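Local coordinates for protein putative chorismate mutase (Yersinia pestis biovar Microtus str. 91001, PDB 2GBB) that catalyses the Claisen rearrangement of chorismate to prephenate as a secreted, all-helical chorismate mutase and may contribute to pathogenicity, at residues Q1-T6 and P120-D125; K39-A44 and S57-M62; K70-R75 and H136-A141. All blocks are in the same frame, centred on the assembly; numbering follows the deposited sequence. Where two conformers were deposited one is given.

Contact 1: residues Q1-T6 and P120-D125; sequences QQCGQT and PAEMGD
Two surface loops of an all-helical chorismate mutase meet beside a disulfide. Loop 1-6 leads into helix 7-14; the other loop, 120-125, links helix 93-117 to helix 126-132. The covalent tie is the bond from Cys3 SG to Cys118 SG, just ahead of the second loop, and it pins the N-terminal tail to the chain just after helix 93-117.

Van der Waals packing makes up the direct contact. With SG anti to the carbonyl carbon (chi1 -44°), Cys3 lays its CB 3.5 Å from Glu122 CB, while its sulfur lies alongside the extended Glu122 chain, SG being 3.6 Å from OE2. Glu122 turns its other carboxylate oxygen, OE1, back to Lys119 N, a hydrogen bond that steadies the side chain over the disulfide.

Backbone meets backbone at Gly4, whose CA comes 4.2 Å from Met123 CA. No hydrogen bond joins the two loops directly; instead Glu114 of helix 93-117 takes Gly4 N on OE1 and Gln5 N on OE2, so one carboxylate grips two successive backbone N-H groups of the tail. The positive phi of Gly4 (80°) suits a residue without a side chain. Gly4 CA itself lies 3.8 Å from Gly124 N.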
loop_
_atom_site.group_PDB
_atom_site.type_symbol
_atom_site.label_atom_id
_atom_site.label_comp_id
_atom_site.label_asym_id
_atom_site.label_seq_id
_atom_site.Cartn_x
_atom_site.Cartn_y
_atom_site.Cartn_z
ATOM N N GLN A 1 -31.183 16.751 12.974
ATOM C CA GLN A 1 -29.768 16.706 12.488
ATOM C C GLN A 1 -29.623 17.553 11.215
ATOM O O GLN A 1 -30.087 17.146 10.140
ATOM C CB GLN A 1 -29.346 15.256 12.199
ATOM C CG GLN A 1 -28.913 14.423 13.421
ATOM C CD GLN A 1 -28.851 12.906 13.112
ATOM O OE1 GLN A 1 -29.804 12.329 12.575
ATOM N NE2 GLN A 1 -27.734 12.268 13.461
ATOM N N GLN A 2 -28.972 18.715 11.345
ATOM C CA GLN A 2 -28.787 19.645 10.229
ATOM C C GLN A 2 -27.306 20.035 9.995
ATOM O O GLN A 2 -26.807 19.944 8.876
ATOM C CB GLN A 2 -29.722 20.883 10.375
ATOM C CG GLN A 2 -29.420 21.910 11.535
ATOM C CD GLN A 2 -29.479 21.341 12.984
ATOM O OE1 GLN A 2 -30.055 20.279 13.235
ATOM N NE2 GLN A 2 -28.887 22.068 13.931
ATOM N N CYS A 3 -26.606 20.439 11.045
ATOM C CA CYS A 3 -25.225 20.918 10.929
ATOM C C CYS A 3 -24.268 19.974 11.643
ATOM O O CYS A 3 -24.580 19.469 12.719
ATOM C CB CYS A 3 -25.086 22.322 11.519
ATOM S SG CYS A 3 -26.381 23.493 11.078
ATOM N N GLY A 4 -23.100 19.757 11.041
ATOM C CA GLY A 4 -22.136 18.735 11.500
ATOM C C GLY A 4 -22.453 17.314 11.066
ATOM O O GLY A 4 -22.039 16.345 11.714
ATOM N N GLN A 5 -23.181 17.165 9.964
ATOM C CA GLN A 5 -23.548 15.829 9.499
ATOM C C GLN A 5 -22.802 15.297 8.241
ATOM O O GLN A 5 -23.210 14.302 7.662
ATOM C CB GLN A 5 -25.074 15.723 9.334
ATOM C CG GLN A 5 -25.913 15.880 10.637
ATOM C CD GLN A 5 -25.297 15.208 11.886
ATOM O OE1 GLN A 5 -24.893 14.021 11.878
ATOM N NE2 GLN A 5 -25.232 15.974 12.971
ATOM N N THR A 6 -21.694 15.938 7.847
ATOM C CA THR A 6 -20.965 15.527 6.639
ATOM C C THR A 6 -20.005 14.368 6.896
ATOM O O THR A 6 -19.970 13.401 6.136
ATOM C CB THR A 6 -20.199 16.715 5.979
ATOM O OG1 THR A 6 -21.126 17.766 5.693
ATOM C CG2 THR A 6 -19.562 16.274 4.641
ATOM N N PRO A 120 -20.194 28.347 10.200
ATOM C CA PRO A 120 -19.050 27.415 10.147
ATOM C C PRO A 120 -18.653 26.950 11.562
ATOM O O PRO A 120 -17.753 26.124 11.715
ATOM C CB PRO A 120 -17.930 28.249 9.494
ATOM C CG PRO A 120 -18.633 29.499 8.926
ATOM C CD PRO A 120 -19.811 29.723 9.827
ATOM N N ALA A 121 -19.335 27.491 12.572
ATOM C CA ALA A 121 -19.233 27.037 13.963
ATOM C C ALA A 121 -20.148 25.840 14.253
ATOM O O ALA A 121 -19.820 24.990 15.078
ATOM C CB ALA A 121 -19.545 28.188 14.922
ATOM N N GLU A 122 -21.293 25.767 13.580
ATOM C CA GLU A 122 -22.201 24.633 13.770
ATOM C C GLU A 122 -21.690 23.406 13.013
ATOM O O GLU A 122 -22.088 22.267 13.299
ATOM C CB GLU A 122 -23.618 24.970 13.303
ATOM C CG GLU A 122 -24.405 25.932 14.175
ATOM C CD GLU A 122 -25.596 26.521 13.421
ATOM O OE1 GLU A 122 -25.378 27.440 12.599
ATOM O OE2 GLU A 122 -26.743 26.052 13.638
HETATM N N MSE A 123 -20.807 23.639 12.049
HETATM C CA MSE A 123 -20.315 22.558 11.202
HETATM C C MSE A 123 -19.139 21.840 11.850
HETATM O O MSE A 123 -18.543 22.350 12.807
HETATM C CB MSE A 123 -19.941 23.073 9.808
HETATM C CG MSE A 123 -21.121 23.610 8.997
HETATM SE SE MSE A 123 -20.544 24.469 7.334
HETATM C CE MSE A 123 -20.168 22.831 6.233
ATOM N N GLY A 124 -18.813 20.660 11.321
ATOM C CA GLY A 124 -17.768 19.806 11.875
ATOM C C GLY A 124 -16.451 20.544 12.010
ATOM O O GLY A 124 -16.052 21.290 11.105
ATOM N N ASP A 125 -15.807 20.360 13.163
ATOM C CA ASP A 125 -14.451 20.847 13.393
ATOM C C ASP A 125 -13.411 19.720 13.321
ATOM O O ASP A 125 -13.754 18.533 13.207
ATOM C CB ASP A 125 -14.340 21.641 14.707
ATOM C CG ASP A 125 -14.144 20.757 15.917
ATOM O OD1 ASP A 125 -15.004 19.883 16.198
ATOM O OD2 ASP A 125 -13.124 20.957 16.605
#

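Contact 2: residues K39-A44 and S57-M62; sequences KVINSA and SIKPLM
Met62, a selenomethionine, fills the centre of this helix-helix interface. Its CG is anti to the carbonyl carbon, and the chain then bends at both chi2 (-47°) and chi3 (-57°), so that it curls along the facing helix instead of reaching straight across. Ala44 receives the bend: its CB, pointing toward the other helix, is 3.5 Å from Met62 CG and 3.6 Å from Met62 SE. The terminal methyl continues to Val40, where Met62 CE meets CG1 at 3.8 Å as the two side chains cross obliquely. The small alanine thus accepts the middle of the selenomethionine, and the valine one turn earlier accepts its tip.

On one flank Ile41 is crossed obliquely by the aliphatic part of Lys59. The lysine is fully extended, with CG anti to the backbone N, and its CD lies 3.9 Å from Ile41 CG2. Ile58 adds a looser apolar contact, its CG2 4.3 Å from Ala44 CB. No hydrogen bond crosses the interface.

Backbone bonds within each helix set the spacing of these groups: Ala44 N donates to Val40 O, and Met62 N to Ile58 O. The latter bond spans the kink at Pro60, where the nitrogens of Pro60 and Leu61 lack a bond to the preceding turn.

The two segments run roughly antiparallel, at 142°, with their axes 9.7 Å apart at closest approach. Val40 lies near Arg13, a probable substrate-binding residue, so this core borders the active-site region. Farther out, Ile66 of helix 55-82 touches Val40 and Ile41, while Ser104 and Leu108 of helix 93-117 pack on Met62 and Ile58, making the pair part of the helical bundle.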
loop_
_atom_site.group_PDB
_atom_site.type_symbol
_atom_site.label_atom_id
_atom_site.label_comp_id
_atom_site.label_asym_id
_atom_site.label_seq_id
_atom_site.Cartn_x
_atom_site.Cartn_y
_atom_site.Cartn_z
ATOM N N LYS A 39 -12.701 10.619 -13.816
ATOM C CA LYS A 39 -14.129 10.330 -13.941
ATOM C C LYS A 39 -14.868 10.711 -12.628
ATOM O O LYS A 39 -15.897 11.367 -12.646
ATOM C CB LYS A 39 -14.292 8.836 -14.318
ATOM C CG LYS A 39 -15.688 8.402 -14.636
ATOM C CD LYS A 39 -15.815 6.854 -14.673
ATOM C CE LYS A 39 -17.336 6.536 -14.510
ATOM N NZ LYS A 39 -17.702 5.287 -15.242
ATOM N N VAL A 40 -14.290 10.341 -11.497
ATOM C CA VAL A 40 -14.880 10.591 -10.192
ATOM C C VAL A 40 -14.906 12.097 -9.942
ATOM O O VAL A 40 -15.915 12.645 -9.498
ATOM C CB VAL A 40 -14.043 9.841 -9.108
ATOM C CG1 VAL A 40 -14.234 10.446 -7.695
ATOM C CG2 VAL A 40 -14.360 8.332 -9.128
ATOM N N ILE A 41 -13.798 12.772 -10.289
ATOM C CA ILE A 41 -13.670 14.227 -10.195
ATOM C C ILE A 41 -14.659 14.931 -11.120
ATOM O O ILE A 41 -15.384 15.837 -10.681
ATOM C CB ILE A 41 -12.199 14.699 -10.460
ATOM C CG1 ILE A 41 -11.252 14.128 -9.385
ATOM C CG2 ILE A 41 -12.118 16.261 -10.556
ATOM C CD1 ILE A 41 -9.731 14.398 -9.684
ATOM N N ASN A 42 -14.698 14.539 -12.390
ATOM C CA ASN A 42 -15.630 15.173 -13.343
ATOM C C ASN A 42 -17.122 15.037 -12.929
ATOM O O ASN A 42 -17.872 16.020 -13.006
ATOM C CB ASN A 42 -15.434 14.641 -14.794
ATOM C CG ASN A 42 -16.535 15.125 -15.775
ATOM O OD1 ASN A 42 -16.475 16.239 -16.290
ATOM N ND2 ASN A 42 -17.522 14.264 -16.049
ATOM N N SER A 43 -17.545 13.858 -12.486
ATOM C CA SER A 43 -18.929 13.662 -11.963
ATOM C C SER A 43 -19.232 14.490 -10.712
ATOM O O SER A 43 -20.312 15.091 -10.587
ATOM C CB SER A 43 -19.142 12.217 -11.581
ATOM O OG SER A 43 -19.096 11.495 -12.777
ATOM N N ALA A 44 -18.298 14.487 -9.767
ATOM C CA ALA A 44 -18.468 15.301 -8.571
ATOM C C ALA A 44 -18.629 16.761 -8.963
ATOM O O ALA A 44 -19.546 17.421 -8.491
ATOM C CB ALA A 44 -17.326 15.106 -7.570
ATOM N N SER A 57 -14.233 24.639 -6.584
ATOM C CA SER A 57 -14.010 24.580 -5.104
ATOM C C SER A 57 -14.154 23.171 -4.485
ATOM O O SER A 57 -13.700 22.935 -3.361
ATOM C CB SER A 57 -14.938 25.539 -4.353
ATOM O OG SER A 57 -16.216 24.961 -4.107
ATOM N N ILE A 58 -14.799 22.272 -5.224
ATOM C CA ILE A 58 -15.029 20.875 -4.855
ATOM C C ILE A 58 -13.849 19.904 -5.145
ATOM O O ILE A 58 -13.650 18.888 -4.451
ATOM C CB ILE A 58 -16.322 20.423 -5.591
ATOM C CG1 ILE A 58 -17.490 20.618 -4.634
ATOM C CG2 ILE A 58 -16.244 18.985 -6.173
ATOM C CD1 ILE A 58 -17.340 19.770 -3.343
ATOM N N LYS A 59 -13.060 20.240 -6.154
ATOM C CA LYS A 59 -11.990 19.340 -6.594
ATOM C C LYS A 59 -10.935 18.968 -5.558
ATOM O O LYS A 59 -10.562 17.795 -5.508
ATOM C CB LYS A 59 -11.328 19.831 -7.890
ATOM C CG LYS A 59 -10.218 18.901 -8.351
ATOM C CD LYS A 59 -9.772 19.250 -9.755
ATOM C CE LYS A 59 -8.673 18.231 -10.218
ATOM N NZ LYS A 59 -8.382 18.664 -11.648
ATOM N N PRO A 60 -10.458 19.945 -4.733
ATOM C CA PRO A 60 -9.531 19.591 -3.685
ATOM C C PRO A 60 -10.078 18.521 -2.735
ATOM O O PRO A 60 -9.376 17.579 -2.396
ATOM C CB PRO A 60 -9.272 20.957 -3.004
ATOM C CG PRO A 60 -9.352 21.896 -4.158
ATOM C CD PRO A 60 -10.654 21.412 -4.734
ATOM N N LEU A 61 -11.347 18.638 -2.370
ATOM C CA LEU A 61 -12.026 17.644 -1.536
ATOM C C LEU A 61 -12.095 16.293 -2.235
ATOM O O LEU A 61 -11.838 15.283 -1.624
ATOM C CB LEU A 61 -13.460 18.061 -1.264
ATOM C CG LEU A 61 -14.139 17.647 0.039
ATOM C CD1 LEU A 61 -15.629 17.432 -0.215
ATOM C CD2 LEU A 61 -13.471 16.546 0.879
HETATM N N MSE A 62 -12.443 16.285 -3.507
HETATM C CA MSE A 62 -12.418 15.015 -4.240
HETATM C C MSE A 62 -11.010 14.444 -4.263
HETATM O O MSE A 62 -10.836 13.301 -3.966
HETATM C CB MSE A 62 -12.993 15.180 -5.635
HETATM C CG MSE A 62 -14.394 15.686 -5.656
HETATM SE SE MSE A 62 -15.619 14.769 -4.400
HETATM C CE MSE A 62 -15.392 12.913 -5.039
#

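Contact 3: residues K70-R75 and H136-A141; sequences KAIQYR and HNLTSA. With SO4 (sulfate ion), chain E.
The close-fitting half of this contact lies where the loop ahead of helix 140-150 presses on helix 55-82. Arg75, its CG anti to the carbonyl carbon and its chain extended from CG to NE, runs past Asn137 and gives NH1 to the backbone carbonyl, Asn137 O, at 3.1 Å. The bond is nearly straight at the hydrogen (167°) and lies close to the guanidinium plane, although the donor sits above the carbonyl plane. Thr139 CG2 rests over one face of the same group, offset toward its rim, 3.7 Å from NH1. Nearer the backbone, the Asn137 amide packs on the arginine stem, CG being 3.5 Å from Arg75 CB. Asn137 has a positive phi (72°), part of the turn that brings its carbonyl to the arginine. Ile72 adds an apolar patch: its CD1 obliquely meets Leu138 CG at 3.8 Å.

Before and after this core the loop is looser. His136 is exposed and has only a marginal share in the contact, and Ser140 makes none with 70-75. Ser140 instead donates its backbone N to O1 of a sulfate, probably from the crystallisation liquor, at 2.8 Å; this is the first turn of helix 140-150, just after the N-cap Thr139.

Arg75 has two further acid partners: NH1 forms a salt bridge with Asp142, which also accepts from Thr139 N, and NH2 one with Asp79 of the second subunit. The two acids balance the guanidinium charge and, with the carbonyl, hold its orientation. Arg75 thus links the loop to the dimer interface, on a helix whose Lys70, Ala71, Ile72 and Gln73 probably bind substrate.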
loop_
_atom_site.group_PDB
_atom_site.type_symbol
_atom_site.label_atom_id
_atom_site.label_comp_id
_atom_site.label_asym_id
_atom_site.label_seq_id
_atom_site.Cartn_x
_atom_site.Cartn_y
_atom_site.Cartn_z
ATOM N N LYS A 70 -7.030 5.686 -1.754
ATOM C CA LYS A 70 -5.812 4.993 -2.183
ATOM C C LYS A 70 -4.932 4.582 -1.005
ATOM O O LYS A 70 -4.404 3.446 -0.972
ATOM C CB LYS A 70 -5.034 5.811 -3.215
ATOM C CG LYS A 70 -5.816 6.024 -4.536
ATOM C CD LYS A 70 -4.853 6.581 -5.636
ATOM C CE LYS A 70 -4.249 7.902 -5.279
ATOM N NZ LYS A 70 -3.803 8.525 -6.521
ATOM N N ALA A 71 -4.785 5.479 -0.024
ATOM C CA ALA A 71 -3.965 5.162 1.144
ATOM C C ALA A 71 -4.483 3.848 1.791
ATOM O O ALA A 71 -3.731 2.921 2.090
ATOM C CB ALA A 71 -3.951 6.356 2.139
ATOM N N ILE A 72 -5.789 3.756 1.961
ATOM C CA ILE A 72 -6.421 2.583 2.551
ATOM C C ILE A 72 -6.144 1.323 1.739
ATOM O O ILE A 72 -5.771 0.252 2.293
ATOM C CB ILE A 72 -7.931 2.808 2.642
ATOM C CG1 ILE A 72 -8.243 3.818 3.766
ATOM C CG2 ILE A 72 -8.641 1.463 2.810
ATOM C CD1 ILE A 72 -9.723 4.201 3.867
ATOM N N GLN A 73 -6.349 1.455 0.420
ATOM C CA GLN A 73 -6.170 0.355 -0.507
ATOM C C GLN A 73 -4.731 -0.119 -0.526
ATOM O O GLN A 73 -4.486 -1.308 -0.515
ATOM C CB GLN A 73 -6.580 0.757 -1.914
ATOM C CG GLN A 73 -8.093 1.094 -2.067
ATOM C CD GLN A 73 -8.342 1.671 -3.447
ATOM O OE1 GLN A 73 -8.041 0.891 -4.422
ATOM N NE2 GLN A 73 -8.692 2.864 -3.623
ATOM N N TYR A 74 -3.792 0.818 -0.576
ATOM C CA TYR A 74 -2.373 0.450 -0.574
ATOM C C TYR A 74 -1.988 -0.397 0.660
ATOM O O TYR A 74 -1.284 -1.404 0.552
ATOM C CB TYR A 74 -1.533 1.723 -0.537
ATOM C CG TYR A 74 -1.230 2.331 -1.899
ATOM C CD1 TYR A 74 -0.773 1.539 -2.952
ATOM C CD2 TYR A 74 -1.463 3.718 -2.131
ATOM C CE1 TYR A 74 -0.498 2.095 -4.215
ATOM C CE2 TYR A 74 -1.200 4.285 -3.365
ATOM C CZ TYR A 74 -0.735 3.482 -4.385
ATOM O OH TYR A 74 -0.499 4.097 -5.561
ATOM N N ARG A 75 -2.494 0.049 1.812
ATOM C CA ARG A 75 -2.284 -0.575 3.087
ATOM C C ARG A 75 -2.871 -1.971 3.123
ATOM O O ARG A 75 -2.200 -2.883 3.602
ATOM C CB ARG A 75 -2.817 0.335 4.191
ATOM C CG ARG A 75 -1.824 1.440 4.474
ATOM C CD ARG A 75 -2.270 2.488 5.536
ATOM N NE ARG A 75 -1.344 3.626 5.460
ATOM C CZ ARG A 75 -1.699 4.909 5.395
ATOM N NH1 ARG A 75 -2.995 5.247 5.430
ATOM N NH2 ARG A 75 -0.756 5.865 5.279
ATOM N N HIS A 136 -10.067 1.128 9.562
ATOM C CA HIS A 136 -8.833 0.386 9.486
ATOM C C HIS A 136 -8.011 0.919 8.286
ATOM O O HIS A 136 -8.562 1.235 7.222
ATOM C CB HIS A 136 -9.127 -1.105 9.355
ATOM C CG HIS A 136 -7.909 -1.970 9.456
ATOM N ND1 HIS A 136 -7.055 -1.939 10.542
ATOM C CD2 HIS A 136 -7.401 -2.889 8.602
ATOM C CE1 HIS A 136 -6.075 -2.804 10.348
ATOM N NE2 HIS A 136 -6.260 -3.392 9.178
ATOM N N ASN A 137 -6.705 1.088 8.495
ATOM C CA ASN A 137 -5.801 1.521 7.419
ATOM C C ASN A 137 -5.921 2.971 6.979
ATOM O O ASN A 137 -5.401 3.359 5.955
ATOM C CB ASN A 137 -5.947 0.576 6.244
ATOM C CG ASN A 137 -5.234 -0.713 6.466
ATOM O OD1 ASN A 137 -4.365 -0.721 7.445
ATOM N ND2 ASN A 137 -5.430 -1.698 5.742
ATOM N N LEU A 138 -6.579 3.794 7.778
ATOM C CA LEU A 138 -6.713 5.209 7.469
ATOM C C LEU A 138 -6.062 6.029 8.578
ATOM O O LEU A 138 -6.419 5.875 9.743
ATOM C CB LEU A 138 -8.196 5.540 7.445
ATOM C CG LEU A 138 -8.803 6.640 6.572
ATOM C CD1 LEU A 138 -9.742 7.443 7.415
ATOM C CD2 LEU A 138 -7.837 7.486 5.789
ATOM N N THR A 139 -5.159 6.939 8.254
ATOM C CA THR A 139 -4.485 7.653 9.330
ATOM C C THR A 139 -5.111 9.034 9.577
ATOM O O THR A 139 -5.926 9.526 8.795
ATOM C CB THR A 139 -2.961 7.838 9.093
ATOM O OG1 THR A 139 -2.757 8.743 8.013
ATOM C CG2 THR A 139 -2.211 6.487 8.827
ATOM N N SER A 140 -4.701 9.647 10.682
ATOM C CA SER A 140 -5.096 11.004 11.020
ATOM C C SER A 140 -4.605 12.049 10.020
ATOM O O SER A 140 -5.366 12.949 9.666
ATOM C CB SER A 140 -4.596 11.335 12.421
ATOM O OG SER A 140 -5.404 10.597 13.334
ATOM N N ALA A 141 -3.355 11.927 9.550
ATOM C CA ALA A 141 -2.919 12.728 8.389
ATOM C C ALA A 141 -3.846 12.593 7.124
ATOM O O ALA A 141 -4.113 13.592 6.448
ATOM C CB ALA A 141 -1.432 12.475 8.033
HETATM S S SO4 E . -2.917 7.541 13.222
HETATM O O1 SO4 E . -2.580 8.473 12.166
HETATM O O2 SO4 E . -4.348 7.242 13.286
HETATM O O3 SO4 E . -2.176 6.311 12.953
HETATM O O4 SO4 E . -2.483 8.170 14.465
#

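Overall arrangement
From the N terminus, residues 1-6 pair with the loop 120-125, so contact 1 closes a circuit of 113 residues, most of them helical, and ties the start of the chain to the connection after helix 93-117. Contact 2 is nested within that circuit, pairing helix 34-50 with helix 55-82 across a short link. Farther along helix 55-82, contact 3 opens inside the same circuit but closes beyond it, at 136-141, and so crosses contact 1, tying helix 55-82 to the loop leading into helix 140-150. Contacts 2 and 3 follow in series, share helix 55-82 and lie on opposite sides of the chain's centre, their own centres about 20 Å apart. None of the three touches another.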